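Ferredoxin-NADP reductase (Neisseria gonorrhoeae MIA_2011_03-10, PDB 5TR9) probably transfers electrons between NADP(H) and ferredoxin or flavodoxin through a bound FAD, as other ferredoxin-NADP reductases do. Local coordinates at residues Y66-A74 with A133-P142; Y43-G54 with I102-L113. All coordinates share one frame; numbering follows the deposited sequence. Where two conformers were deposited one is given.

Contact 1 (Y66-A74 with A133-P142). With FAD (flavin-adenine dinucleotide), chain C.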
loop_
_atom_site.group_PDB
_atom_site.type_symbol
_atom_site.label_atom_id
_atom_site.label_comp_id
_atom_site.label_asym_id
_atom_site.label_seq_id
_atom_site.Cartn_x
_atom_site.Cartn_y
_atom_site.Cartn_z
ATOM N N TYR A 66 -8.940 2.483 -5.221
ATOM C CA TYR A 66 -7.669 1.770 -5.390
ATOM C C TYR A 66 -6.518 2.715 -5.103
ATOM O O TYR A 66 -6.493 3.826 -5.632
ATOM C CB TYR A 66 -7.518 1.196 -6.815
ATOM C CG TYR A 66 -8.628 0.221 -7.070
ATOM C CD1 TYR A 66 -8.520 -1.103 -6.658
ATOM C CD2 TYR A 66 -9.810 0.646 -7.659
ATOM C CE1 TYR A 66 -9.572 -1.983 -6.825
ATOM C CE2 TYR A 66 -10.860 -0.215 -7.826
ATOM C CZ TYR A 66 -10.732 -1.524 -7.421
ATOM O OH TYR A 66 -11.800 -2.366 -7.580
ATOM N N SER A 67 -5.559 2.275 -4.292
ATOM C CA SER A 67 -4.370 3.103 -4.070
ATOM C C SER A 67 -3.501 3.157 -5.317
ATOM O O SER A 67 -3.246 2.136 -5.957
ATOM C CB SER A 67 -3.534 2.546 -2.921
ATOM O OG SER A 67 -4.304 2.440 -1.733
ATOM N N VAL A 68 -3.004 4.351 -5.653
ATOM C CA VAL A 68 -2.103 4.444 -6.800
ATOM C C VAL A 68 -0.783 3.767 -6.457
ATOM O O VAL A 68 -0.157 4.085 -5.439
ATOM C CB VAL A 68 -1.878 5.906 -7.212
ATOM C CG1 VAL A 68 -1.020 5.945 -8.479
ATOM C CG2 VAL A 68 -3.209 6.599 -7.456
ATOM N N VAL A 69 -0.348 2.827 -7.310
ATOM C CA VAL A 69 0.938 2.177 -7.068
ATOM C C VAL A 69 2.061 2.819 -7.874
ATOM O O VAL A 69 3.232 2.697 -7.481
ATOM C CB VAL A 69 0.891 0.653 -7.331
ATOM C CG1 VAL A 69 -0.332 0.030 -6.670
ATOM C CG2 VAL A 69 0.906 0.345 -8.799
ATOM N N SER A 70 1.745 3.547 -8.939
ATOM C CA SER A 70 2.759 4.186 -9.750
ATOM C C SER A 70 3.253 5.483 -9.107
ATOM O O SER A 70 2.658 6.026 -8.170
ATOM C CB SER A 70 2.200 4.469 -11.149
ATOM O OG SER A 70 0.880 4.994 -11.036
ATOM N N ALA A 71 4.341 5.999 -9.665
ATOM C CA ALA A 71 4.969 7.202 -9.144
ATOM C C ALA A 71 4.156 8.442 -9.487
ATOM O O ALA A 71 3.517 8.528 -10.540
ATOM C CB ALA A 71 6.371 7.350 -9.726
ATOM N N GLU A 72 4.233 9.434 -8.593
ATOM C CA GLU A 72 3.569 10.711 -8.832
ATOM C C GLU A 72 3.977 11.325 -10.173
ATOM O O GLU A 72 3.169 12.011 -10.811
ATOM C CB GLU A 72 3.890 11.651 -7.661
ATOM C CG GLU A 72 2.996 12.870 -7.510
ATOM C CD GLU A 72 3.344 13.688 -6.267
ATOM O OE1 GLU A 72 3.538 14.919 -6.384
ATOM O OE2 GLU A 72 3.440 13.094 -5.169
ATOM N N TYR A 73 5.218 11.106 -10.600
ATOM C CA TYR A 73 5.772 11.690 -11.809
ATOM C C TYR A 73 5.606 10.799 -13.034
ATOM O O TYR A 73 6.032 11.195 -14.125
ATOM C CB TYR A 73 7.258 12.004 -11.587
ATOM C CG TYR A 73 8.024 10.884 -10.929
ATOM C CD1 TYR A 73 8.504 9.811 -11.675
ATOM C CD2 TYR A 73 8.250 10.884 -9.552
ATOM C CE1 TYR A 73 9.210 8.780 -11.074
ATOM C CE2 TYR A 73 8.947 9.861 -8.941
ATOM C CZ TYR A 73 9.425 8.812 -9.704
ATOM O OH TYR A 73 10.106 7.779 -9.105
ATOM N N ALA A 74 4.999 9.620 -12.891
ATOM C CA ALA A 74 4.873 8.742 -14.052
ATOM C C ALA A 74 3.819 9.278 -15.024
ATOM O O ALA A 74 2.994 10.125 -14.691
ATOM C CB ALA A 74 4.517 7.319 -13.626
ATOM N N ALA A 133 0.006 -1.356 -1.738
ATOM C CA ALA A 133 -0.103 -0.452 -2.889
ATOM C C ALA A 133 0.302 0.993 -2.608
ATOM O O ALA A 133 1.157 1.517 -3.343
ATOM C CB ALA A 133 -1.533 -0.514 -3.446
ATOM N N PRO A 134 -0.252 1.696 -1.610
ATOM C CA PRO A 134 0.170 3.096 -1.409
ATOM C C PRO A 134 1.636 3.216 -1.053
ATOM O O PRO A 134 2.279 4.228 -1.371
ATOM C CB PRO A 134 -0.720 3.575 -0.254
ATOM C CG PRO A 134 -1.102 2.307 0.489
ATOM C CD PRO A 134 -1.242 1.263 -0.599
ATOM N N PHE A 135 2.182 2.209 -0.386
ATOM C CA PHE A 135 3.582 2.277 0.010
ATOM C C PHE A 135 4.509 2.112 -1.190
ATOM O O PHE A 135 5.622 2.650 -1.178
ATOM C CB PHE A 135 3.847 1.237 1.108
ATOM C CG PHE A 135 3.029 1.473 2.358
ATOM C CD1 PHE A 135 2.906 2.754 2.893
ATOM C CD2 PHE A 135 2.362 0.431 2.978
ATOM C CE1 PHE A 135 2.139 2.992 4.025
ATOM C CE2 PHE A 135 1.588 0.664 4.125
ATOM C CZ PHE A 135 1.484 1.949 4.643
ATOM N N LEU A 136 4.061 1.423 -2.250
ATOM C CA LEU A 136 4.867 1.374 -3.472
ATOM C C LEU A 136 5.023 2.768 -4.077
ATOM O O LEU A 136 6.124 3.155 -4.502
ATOM C CB LEU A 136 4.251 0.409 -4.487
ATOM C CG LEU A 136 4.184 -1.050 -4.019
ATOM C CD1 LEU A 136 3.485 -1.919 -5.062
ATOM C CD2 LEU A 136 5.575 -1.588 -3.732
ATOM N N SER A 137 3.936 3.551 -4.112
ATOM C CA SER A 137 4.037 4.910 -4.632
ATOM C C SER A 137 4.935 5.767 -3.748
ATOM O O SER A 137 5.749 6.549 -4.256
ATOM C CB SER A 137 2.638 5.532 -4.745
ATOM O OG SER A 137 2.698 6.799 -5.385
ATOM N N ILE A 138 4.804 5.626 -2.426
ATOM C CA ILE A 138 5.657 6.370 -1.503
ATOM C C ILE A 138 7.127 6.027 -1.729
ATOM O O ILE A 138 7.986 6.917 -1.755
ATOM C CB ILE A 138 5.211 6.114 -0.054
ATOM C CG1 ILE A 138 3.891 6.858 0.188
ATOM C CG2 ILE A 138 6.285 6.582 0.952
ATOM C CD1 ILE A 138 3.089 6.381 1.407
ATOM N N LEU A 139 7.439 4.742 -1.927
ATOM C CA LEU A 139 8.830 4.349 -2.175
ATOM C C LEU A 139 9.382 4.898 -3.481
ATOM O O LEU A 139 10.606 4.942 -3.659
ATOM C CB LEU A 139 8.961 2.827 -2.175
ATOM C CG LEU A 139 8.766 2.220 -0.793
ATOM C CD1 LEU A 139 8.758 0.703 -0.900
ATOM C CD2 LEU A 139 9.879 2.682 0.134
ATOM N N GLU A 140 8.519 5.289 -4.414
ATOM C CA GLU A 140 8.988 5.883 -5.652
ATOM C C GLU A 140 9.280 7.381 -5.510
ATOM O O GLU A 140 9.789 7.980 -6.451
ATOM C CB GLU A 140 7.962 5.580 -6.759
ATOM C CG GLU A 140 7.971 4.072 -7.145
ATOM C CD GLU A 140 6.593 3.434 -7.419
ATOM O OE1 GLU A 140 5.588 4.155 -7.562
ATOM O OE2 GLU A 140 6.523 2.187 -7.498
ATOM N N GLN A 141 8.987 7.975 -4.347
ATOM C CA GLN A 141 9.322 9.376 -4.097
ATOM C C GLN A 141 10.790 9.484 -3.715
ATOM O O GLN A 141 11.178 8.962 -2.663
ATOM C CB GLN A 141 8.476 9.934 -2.968
ATOM C CG GLN A 141 7.019 10.076 -3.297
ATOM C CD GLN A 141 6.770 11.217 -4.244
ATOM O OE1 GLN A 141 6.715 11.034 -5.458
ATOM N NE2 GLN A 141 6.634 12.416 -3.698
ATOM N N PRO A 142 11.629 10.148 -4.515
ATOM C CA PRO A 142 13.062 10.193 -4.180
ATOM C C PRO A 142 13.339 10.803 -2.821
ATOM O O PRO A 142 14.313 10.414 -2.166
ATOM C CB PRO A 142 13.665 11.035 -5.314
ATOM C CG PRO A 142 12.705 10.886 -6.441
ATOM C CD PRO A 142 11.353 10.801 -5.812
HETATM P PA FAD C . -16.508 -5.823 -3.083
HETATM O O1A FAD C . -17.994 -5.919 -3.198
HETATM O O2A FAD C . -15.927 -4.415 -3.026
HETATM O O5B FAD C . -15.972 -6.556 -1.812
HETATM C C5B FAD C . -16.405 -7.888 -1.474
HETATM C C4B FAD C . -15.589 -8.330 -0.284
HETATM O O4B FAD C . -14.246 -8.619 -0.723
HETATM C C3B FAD C . -15.410 -7.279 0.802
HETATM O O3B FAD C . -16.501 -7.268 1.717
HETATM C C2B FAD C . -14.121 -7.733 1.488
HETATM O O2B FAD C . -14.369 -8.774 2.428
HETATM C C1B FAD C . -13.332 -8.329 0.323
HETATM N N9A FAD C . -12.293 -7.470 -0.226
HETATM C C8A FAD C . -12.455 -6.349 -0.995
HETATM N N7A FAD C . -11.324 -5.810 -1.393
HETATM C C5A FAD C . -10.357 -6.650 -0.861
HETATM C C6A FAD C . -8.952 -6.628 -0.919
HETATM N N6A FAD C . -8.256 -5.685 -1.563
HETATM N N1A FAD C . -8.282 -7.606 -0.268
HETATM C C2A FAD C . -8.981 -8.548 0.375
HETATM N N3A FAD C . -10.306 -8.669 0.501
HETATM C C4A FAD C . -10.940 -7.686 -0.153
HETATM N N1 FAD C . -8.562 -3.202 -3.432
HETATM C C2 FAD C . -7.463 -3.603 -4.131
HETATM O O2 FAD C . -7.426 -4.710 -4.690
HETATM N N3 FAD C . -6.356 -2.763 -4.193
HETATM C C4 FAD C . -6.252 -1.516 -3.596
HETATM O O4 FAD C . -5.229 -0.844 -3.727
HETATM C C4X FAD C . -7.430 -1.105 -2.872
HETATM N N5 FAD C . -7.408 0.062 -2.254
HETATM C C5X FAD C . -8.542 0.448 -1.563
HETATM C C6 FAD C . -8.539 1.683 -0.909
HETATM C C7 FAD C . -9.651 2.118 -0.199
HETATM C C7M FAD C . -9.622 3.462 0.481
HETATM C C8 FAD C . -10.800 1.313 -0.147
HETATM C C8M FAD C . -12.022 1.767 0.612
HETATM C C9 FAD C . -10.803 0.077 -0.792
HETATM C C9A FAD C . -9.690 -0.359 -1.503
HETATM N N10 FAD C . -9.643 -1.624 -2.136
HETATM C C10 FAD C . -8.543 -2.011 -2.852
HETATM C "C1'" FAD C . -10.841 -2.461 -2.239
HETATM C "C2'" FAD C . -11.540 -2.187 -3.583
HETATM O "O2'" FAD C . -12.148 -0.894 -3.608
HETATM C "C3'" FAD C . -12.597 -3.250 -3.896
HETATM O "O3'" FAD C . -13.434 -3.437 -2.761
HETATM C "C4'" FAD C . -12.017 -4.555 -4.447
HETATM O "O4'" FAD C . -11.444 -4.297 -5.732
HETATM C "C5'" FAD C . -13.050 -5.654 -4.580
HETATM O "O5'" FAD C . -14.163 -5.160 -5.351
HETATM P P FAD C . -15.387 -6.106 -5.702
HETATM O O1P FAD C . -14.904 -7.289 -6.533
HETATM O O2P FAD C . -16.468 -5.249 -6.259
HETATM O O3P FAD C . -15.815 -6.643 -4.249
HETATM O O HOH W 1 5.651 8.715 -6.247
#
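With chi1 at -174°, Ser137 swings its hydroxyl beside its own carbonyl carbon, where OG donates a 2.9 Å hydrogen bond to Ser70 O from a position tilted out of that carbonyl's plane. Tyr73 takes the less common chi1 near +60° (46°), its CG lodged between backbone N and carbonyl carbon. This stands the ring beside the backbone of Glu140, with Ala71 CB over one face, and OH gives a 2.7 Å hydrogen bond to a lone pair of Glu140 O, in the carbonyl plane. CE2 of the same ring packs against Pro142 CD. The Glu140 chain, bent at chi2, brings its carboxylate to the backbone of Val69 and Ala71: in the conformer given, OE1 approaches Val69 O to 2.8 Å, while OE2 forms a salt bridge with Arg168. A water accepts from Glu72 N and donates to Ser137 O and Gln141 OE1, bridging the type I turn 71-74 to the 133-142 segment. Nearer the flavin the contact is apolar; in the conformer given, Val69 CG1 lies 3.5 Å from Ala133 CB, and Ser67 CB rests on Ala133 and Pro134. Ser67 N donates to FAD O4 at 3.2 Å, and Tyr66 OH is hydrogen-bonded to FAD O4'. The contact thus joins the end of strand 60-67 in the FAD-binding domain to the first helix of the NAD-binding domain; Val69 also packs on strand 76-82, while Phe135, on another side of helix 133-139, reaches strands 122-128 and 227-233.

Contact 2 (Y43-G54 with I102-L113); sequences YRFKAGQFSRLG and ILLDKNATGFLL. With FAD (flavin-adenine dinucleotide), chain C.
Leu104 lays CD2 over one face of the Tyr43 ring, a CH-pi contact 4.0 Å from the centroid and displaced toward the rim, while Asp105 O meets the ring's edge. Leu104 CD1 also touches the ring and meets Leu53 CD2. Phe50 CG sits between its backbone N and carbonyl carbon (chi1 60°), which places the ring between Thr109 and the flavin: Thr109 CB lies 4.1 Å from its centroid over one face, and the FAD methyl C7M sits over the centre of the other. Gln49 NE2 donates almost straight (177°) to Gly110 O, in its own amide plane, while OE1 accepts from Lys46 N. In the conformer given, the Arg52 guanidinium stands nearly perpendicular to the Asp105 carboxylate in a long salt bridge, NE to OD2 being 3.8 Å. Antiparallel pairing at Gly54-Leu103 and the lone bridge Phe50-Thr109 flank a register shift, where a water takes protons from Tyr43 OH and Arg52 N and donates to Asp105 O and Asn107 O. Backbone and water bonds therefore carry most of the polar pairing, and the flavin's dimethylbenzene end meets the face of an aromatic ring.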
loop_
_atom_site.group_PDB
_atom_site.type_symbol
_atom_site.label_atom_id
_atom_site.label_comp_id
_atom_site.label_asym_id
_atom_site.label_seq_id
_atom_site.Cartn_x
_atom_site.Cartn_y
_atom_site.Cartn_z
ATOM N N TYR A 43 -4.568 15.316 -13.731
ATOM C CA TYR A 43 -4.767 14.451 -12.565
ATOM C C TYR A 43 -3.555 14.519 -11.645
ATOM O O TYR A 43 -2.477 14.026 -11.991
ATOM C CB TYR A 43 -5.024 13.007 -12.980
ATOM C CG TYR A 43 -5.476 12.139 -11.824
ATOM C CD1 TYR A 43 -6.801 12.152 -11.401
ATOM C CD2 TYR A 43 -4.585 11.307 -11.159
ATOM C CE1 TYR A 43 -7.227 11.367 -10.341
ATOM C CE2 TYR A 43 -5.000 10.506 -10.084
ATOM C CZ TYR A 43 -6.329 10.534 -9.692
ATOM O OH TYR A 43 -6.754 9.749 -8.638
ATOM N N ARG A 44 -3.745 15.089 -10.455
ATOM C CA ARG A 44 -2.692 15.231 -9.457
ATOM C C ARG A 44 -2.991 14.339 -8.262
ATOM O O ARG A 44 -4.153 14.182 -7.867
ATOM C CB ARG A 44 -2.588 16.679 -8.982
ATOM C CG ARG A 44 -2.518 17.696 -10.103
ATOM C CD ARG A 44 -1.160 17.666 -10.770
ATOM N NE ARG A 44 -0.093 17.768 -9.782
ATOM C CZ ARG A 44 0.281 18.903 -9.197
ATOM N NH1 ARG A 44 -0.326 20.044 -9.505
ATOM N NH2 ARG A 44 1.263 18.895 -8.303
ATOM N N PHE A 45 -1.944 13.769 -7.666
ATOM C CA PHE A 45 -2.137 13.061 -6.411
ATOM C C PHE A 45 -0.852 13.150 -5.607
ATOM O O PHE A 45 0.207 13.508 -6.130
ATOM C CB PHE A 45 -2.566 11.599 -6.626
ATOM C CG PHE A 45 -1.492 10.715 -7.194
ATOM C CD1 PHE A 45 -1.247 10.679 -8.572
ATOM C CD2 PHE A 45 -0.735 9.901 -6.347
ATOM C CE1 PHE A 45 -0.258 9.849 -9.090
ATOM C CE2 PHE A 45 0.257 9.073 -6.853
ATOM C CZ PHE A 45 0.501 9.055 -8.237
ATOM N N LYS A 46 -0.971 12.885 -4.312
ATOM C CA LYS A 46 0.188 12.753 -3.448
ATOM C C LYS A 46 0.436 11.274 -3.194
ATOM O O LYS A 46 -0.505 10.511 -2.957
ATOM C CB LYS A 46 -0.020 13.482 -2.120
ATOM C CG LYS A 46 -0.196 14.979 -2.250
ATOM C CD LYS A 46 -0.445 15.594 -0.874
ATOM C CE LYS A 46 -0.823 17.054 -0.961
ATOM N NZ LYS A 46 0.318 17.898 -1.411
ATOM N N ALA A 47 1.706 10.870 -3.229
ATOM C CA ALA A 47 2.030 9.463 -3.019
ATOM C C ALA A 47 1.437 8.956 -1.710
ATOM O O ALA A 47 1.578 9.593 -0.660
ATOM C CB ALA A 47 3.545 9.270 -3.014
ATOM N N GLY A 48 0.750 7.806 -1.790
ATOM C CA GLY A 48 0.016 7.247 -0.678
ATOM C C GLY A 48 -1.492 7.385 -0.809
ATOM O O GLY A 48 -2.234 6.694 -0.090
ATOM N N GLN A 49 -1.962 8.242 -1.705
ATOM C CA GLN A 49 -3.389 8.474 -1.870
ATOM C C GLN A 49 -4.022 7.452 -2.814
ATOM O O GLN A 49 -3.341 6.666 -3.486
ATOM C CB GLN A 49 -3.623 9.897 -2.377
ATOM C CG GLN A 49 -3.310 10.935 -1.307
ATOM C CD GLN A 49 -3.780 12.311 -1.697
ATOM O OE1 GLN A 49 -3.559 12.772 -2.824
ATOM N NE2 GLN A 49 -4.450 12.987 -0.768
ATOM N N PHE A 50 -5.357 7.451 -2.835
ATOM C CA PHE A 50 -6.104 6.523 -3.673
ATOM C C PHE A 50 -7.021 7.241 -4.660
ATOM O O PHE A 50 -7.477 8.370 -4.433
ATOM C CB PHE A 50 -6.903 5.509 -2.816
ATOM C CG PHE A 50 -7.928 6.118 -1.884
ATOM C CD1 PHE A 50 -9.248 6.316 -2.303
ATOM C CD2 PHE A 50 -7.597 6.423 -0.569
ATOM C CE1 PHE A 50 -10.209 6.845 -1.426
ATOM C CE2 PHE A 50 -8.552 6.956 0.312
ATOM C CZ PHE A 50 -9.852 7.161 -0.119
ATOM N N SER A 51 -7.247 6.563 -5.788
ATOM C CA SER A 51 -8.174 6.965 -6.832
ATOM C C SER A 51 -9.508 6.270 -6.624
ATOM O O SER A 51 -9.611 5.280 -5.901
ATOM C CB SER A 51 -7.643 6.574 -8.211
ATOM O OG SER A 51 -6.330 7.052 -8.440
ATOM N N ARG A 52 -10.533 6.797 -7.277
ATOM C CA ARG A 52 -11.796 6.088 -7.438
ATOM C C ARG A 52 -11.948 5.764 -8.916
ATOM O O ARG A 52 -11.912 6.669 -9.757
ATOM C CB ARG A 52 -12.978 6.910 -6.922
ATOM C CG ARG A 52 -13.298 6.651 -5.460
ATOM C CD ARG A 52 -14.410 7.558 -4.942
ATOM N NE ARG A 52 -15.510 7.740 -5.889
ATOM C CZ ARG A 52 -16.690 7.126 -5.809
ATOM N NH1 ARG A 52 -16.936 6.271 -4.826
ATOM N NH2 ARG A 52 -17.628 7.374 -6.715
ATOM N N LEU A 53 -12.079 4.478 -9.225
ATOM C CA LEU A 53 -12.193 3.985 -10.587
ATOM C C LEU A 53 -13.587 3.422 -10.783
ATOM O O LEU A 53 -14.192 2.898 -9.843
ATOM C CB LEU A 53 -11.170 2.887 -10.878
ATOM C CG LEU A 53 -9.701 3.235 -10.636
ATOM C CD1 LEU A 53 -8.801 2.022 -10.945
ATOM C CD2 LEU A 53 -9.304 4.443 -11.479
ATOM N N GLY A 54 -14.092 3.526 -12.010
ATOM C CA GLY A 54 -15.461 3.124 -12.254
ATOM C C GLY A 54 -15.656 2.589 -13.653
ATOM O O GLY A 54 -14.799 2.721 -14.533
ATOM N N ILE A 102 -12.365 3.004 -18.889
ATOM C CA ILE A 102 -12.480 2.992 -17.439
ATOM C C ILE A 102 -12.602 4.443 -16.996
ATOM O O ILE A 102 -12.049 5.349 -17.628
ATOM C CB ILE A 102 -11.281 2.268 -16.774
ATOM C CG1 ILE A 102 -11.505 2.088 -15.263
ATOM C CG2 ILE A 102 -9.956 3.012 -17.037
ATOM C CD1 ILE A 102 -10.556 1.065 -14.626
ATOM N N LEU A 103 -13.377 4.668 -15.937
ATOM C CA LEU A 103 -13.675 6.014 -15.462
ATOM C C LEU A 103 -12.767 6.353 -14.289
ATOM O O LEU A 103 -12.552 5.520 -13.405
ATOM C CB LEU A 103 -15.139 6.129 -15.033
ATOM C CG LEU A 103 -16.174 5.595 -16.027
ATOM C CD1 LEU A 103 -17.565 5.867 -15.494
ATOM C CD2 LEU A 103 -15.975 6.232 -17.382
ATOM N N LEU A 104 -12.237 7.581 -14.289
ATOM C CA LEU A 104 -11.311 8.049 -13.258
ATOM C C LEU A 104 -11.904 9.281 -12.587
ATOM O O LEU A 104 -12.017 10.337 -13.213
ATOM C CB LEU A 104 -9.943 8.367 -13.866
ATOM C CG LEU A 104 -8.888 8.976 -12.938
ATOM C CD1 LEU A 104 -8.500 8.004 -11.834
ATOM C CD2 LEU A 104 -7.682 9.389 -13.765
ATOM N N ASP A 105 -12.277 9.151 -11.313
ATOM C CA ASP A 105 -12.723 10.312 -10.550
ATOM C C ASP A 105 -11.623 11.367 -10.557
ATOM O O ASP A 105 -10.439 11.040 -10.453
ATOM C CB ASP A 105 -13.067 9.889 -9.118
ATOM C CG ASP A 105 -13.732 10.988 -8.319
ATOM O OD1 ASP A 105 -13.090 12.020 -8.041
ATOM O OD2 ASP A 105 -14.923 10.825 -7.972
ATOM N N LYS A 106 -12.013 12.636 -10.716
ATOM C CA LYS A 106 -11.020 13.698 -10.865
ATOM C C LYS A 106 -10.222 13.947 -9.587
ATOM O O LYS A 106 -9.161 14.579 -9.648
ATOM C CB LYS A 106 -11.692 14.996 -11.327
ATOM C CG LYS A 106 -12.159 14.950 -12.773
ATOM C CD LYS A 106 -12.788 16.257 -13.218
ATOM C CE LYS A 106 -13.200 16.163 -14.675
ATOM N NZ LYS A 106 -13.946 17.378 -15.121
ATOM N N ASN A 107 -10.685 13.459 -8.442
ATOM C CA ASN A 107 -10.051 13.756 -7.165
ATOM C C ASN A 107 -9.395 12.511 -6.585
ATOM O O ASN A 107 -10.012 11.439 -6.544
ATOM C CB ASN A 107 -11.065 14.309 -6.168
ATOM C CG ASN A 107 -10.432 14.670 -4.835
ATOM O OD1 ASN A 107 -9.600 15.579 -4.754
ATOM N ND2 ASN A 107 -10.822 13.956 -3.780
ATOM N N ALA A 108 -8.154 12.658 -6.134
ATOM C CA ALA A 108 -7.489 11.653 -5.319
ATOM C C ALA A 108 -7.611 12.034 -3.850
ATOM O O ALA A 108 -7.632 13.217 -3.497
ATOM C CB ALA A 108 -6.013 11.506 -5.711
ATOM N N THR A 109 -7.660 11.016 -2.990
ATOM C CA THR A 109 -8.065 11.172 -1.598
ATOM C C THR A 109 -7.114 10.390 -0.702
ATOM O O THR A 109 -6.492 9.418 -1.131
ATOM C CB THR A 109 -9.522 10.646 -1.404
ATOM O OG1 THR A 109 -10.409 11.372 -2.262
ATOM C CG2 THR A 109 -10.006 10.777 0.036
ATOM N N GLY A 110 -7.007 10.819 0.555
ATOM C CA GLY A 110 -6.375 9.968 1.540
ATOM C C GLY A 110 -5.343 10.678 2.383
ATOM O O GLY A 110 -4.826 11.740 1.998
ATOM N N PHE A 111 -5.021 10.084 3.534
ATOM C CA PHE A 111 -4.167 10.733 4.518
ATOM C C PHE A 111 -2.928 9.921 4.866
ATOM O O PHE A 111 -2.262 10.232 5.864
ATOM C CB PHE A 111 -4.985 11.045 5.778
ATOM C CG PHE A 111 -6.180 11.911 5.501
ATOM C CD1 PHE A 111 -6.019 13.252 5.190
ATOM C CD2 PHE A 111 -7.460 11.378 5.513
ATOM C CE1 PHE A 111 -7.118 14.055 4.916
ATOM C CE2 PHE A 111 -8.560 12.177 5.243
ATOM C CZ PHE A 111 -8.385 13.514 4.941
ATOM N N LEU A 112 -2.588 8.903 4.070
ATOM C CA LEU A 112 -1.314 8.196 4.227
ATOM C C LEU A 112 -0.231 9.064 3.602
ATOM O O LEU A 112 0.245 8.824 2.491
ATOM C CB LEU A 112 -1.341 6.827 3.562
ATOM C CG LEU A 112 -2.206 5.752 4.208
ATOM C CD1 LEU A 112 -2.087 4.493 3.346
ATOM C CD2 LEU A 112 -1.780 5.479 5.659
ATOM N N LEU A 113 0.166 10.089 4.351
ATOM C CA LEU A 113 1.012 11.168 3.848
ATOM C C LEU A 113 2.263 11.237 4.712
ATOM O O LEU A 113 2.296 11.961 5.720
ATOM C CB LEU A 113 0.239 12.484 3.855
ATOM C CG LEU A 113 -0.987 12.478 2.935
ATOM C CD1 LEU A 113 -1.809 13.730 3.130
ATOM C CD2 LEU A 113 -0.556 12.342 1.475
HETATM P PA FAD C . -16.508 -5.823 -3.083
HETATM O O1A FAD C . -17.994 -5.919 -3.198
HETATM O O2A FAD C . -15.927 -4.415 -3.026
HETATM O O5B FAD C . -15.972 -6.556 -1.812
HETATM C C5B FAD C . -16.405 -7.888 -1.474
HETATM C C4B FAD C . -15.589 -8.330 -0.284
HETATM O O4B FAD C . -14.246 -8.619 -0.723
HETATM C C3B FAD C . -15.410 -7.279 0.802
HETATM O O3B FAD C . -16.501 -7.268 1.717
HETATM C C2B FAD C . -14.121 -7.733 1.488
HETATM O O2B FAD C . -14.369 -8.774 2.428
HETATM C C1B FAD C . -13.332 -8.329 0.323
HETATM N N9A FAD C . -12.293 -7.470 -0.226
HETATM C C8A FAD C . -12.455 -6.349 -0.995
HETATM N N7A FAD C . -11.324 -5.810 -1.393
HETATM C C5A FAD C . -10.357 -6.650 -0.861
HETATM C C6A FAD C . -8.952 -6.628 -0.919
HETATM N N6A FAD C . -8.256 -5.685 -1.563
HETATM N N1A FAD C . -8.282 -7.606 -0.268
HETATM C C2A FAD C . -8.981 -8.548 0.375
HETATM N N3A FAD C . -10.306 -8.669 0.501
HETATM C C4A FAD C . -10.940 -7.686 -0.153
HETATM N N1 FAD C . -8.562 -3.202 -3.432
HETATM C C2 FAD C . -7.463 -3.603 -4.131
HETATM O O2 FAD C . -7.426 -4.710 -4.690
HETATM N N3 FAD C . -6.356 -2.763 -4.193
HETATM C C4 FAD C . -6.252 -1.516 -3.596
HETATM O O4 FAD C . -5.229 -0.844 -3.727
HETATM C C4X FAD C . -7.430 -1.105 -2.872
HETATM N N5 FAD C . -7.408 0.062 -2.254
HETATM C C5X FAD C . -8.542 0.448 -1.563
HETATM C C6 FAD C . -8.539 1.683 -0.909
HETATM C C7 FAD C . -9.651 2.118 -0.199
HETATM C C7M FAD C . -9.622 3.462 0.481
HETATM C C8 FAD C . -10.800 1.313 -0.147
HETATM C C8M FAD C . -12.022 1.767 0.612
HETATM C C9 FAD C . -10.803 0.077 -0.792
HETATM C C9A FAD C . -9.690 -0.359 -1.503
HETATM N N10 FAD C . -9.643 -1.624 -2.136
HETATM C C10 FAD C . -8.543 -2.011 -2.852
HETATM C "C1'" FAD C . -10.841 -2.461 -2.239
HETATM C "C2'" FAD C . -11.540 -2.187 -3.583
HETATM O "O2'" FAD C . -12.148 -0.894 -3.608
HETATM C "C3'" FAD C . -12.597 -3.250 -3.896
HETATM O "O3'" FAD C . -13.434 -3.437 -2.761
HETATM C "C4'" FAD C . -12.017 -4.555 -4.447
HETATM O "O4'" FAD C . -11.444 -4.297 -5.732
HETATM C "C5'" FAD C . -13.050 -5.654 -4.580
HETATM O "O5'" FAD C . -14.163 -5.160 -5.351
HETATM P P FAD C . -15.387 -6.106 -5.702
HETATM O O1P FAD C . -14.904 -7.289 -6.533
HETATM O O2P FAD C . -16.468 -5.249 -6.259
HETATM O O3P FAD C . -15.815 -6.643 -4.249
HETATM O O HOH W 2 -9.494 9.472 -8.479
HETATM O O HOH W 3 -6.478 14.973 -6.616
HETATM O O HOH W 4 -6.563 15.992 -9.839
HETATM O O HOH W 5 -3.972 7.803 1.739
HETATM O O HOH W 6 -6.450 15.588 -1.318
HETATM O O HOH W 7 -10.243 9.217 -4.448
#

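Overall arrangement
The two contacts lie side by side, their centres about 11 Å apart, and meet through adjacent strands: Ser51 N is 2.8 Å from Tyr66 O and Gln49 O is 3.2 Å from Val68 N, both probable backbone hydrogen bonds. Their segments alternate along the chain. Contact 2 ties the 43-54 segment to 102-113 within the FAD-binding domain, whereas contact 1 joins the end of strand 60-67 of the same sheet, and the loop after it, to helix 133-139 of the NAD-binding domain. Both reach the isoalloxazine, contact 1 at O4 of its pyrimidine end and contact 2 at the C7M methyl. Away from the flavin, Glu72 of contact 1 coordinates a magnesium ion and accepts a weak hydrogen bond from Ala47 N of contact 2.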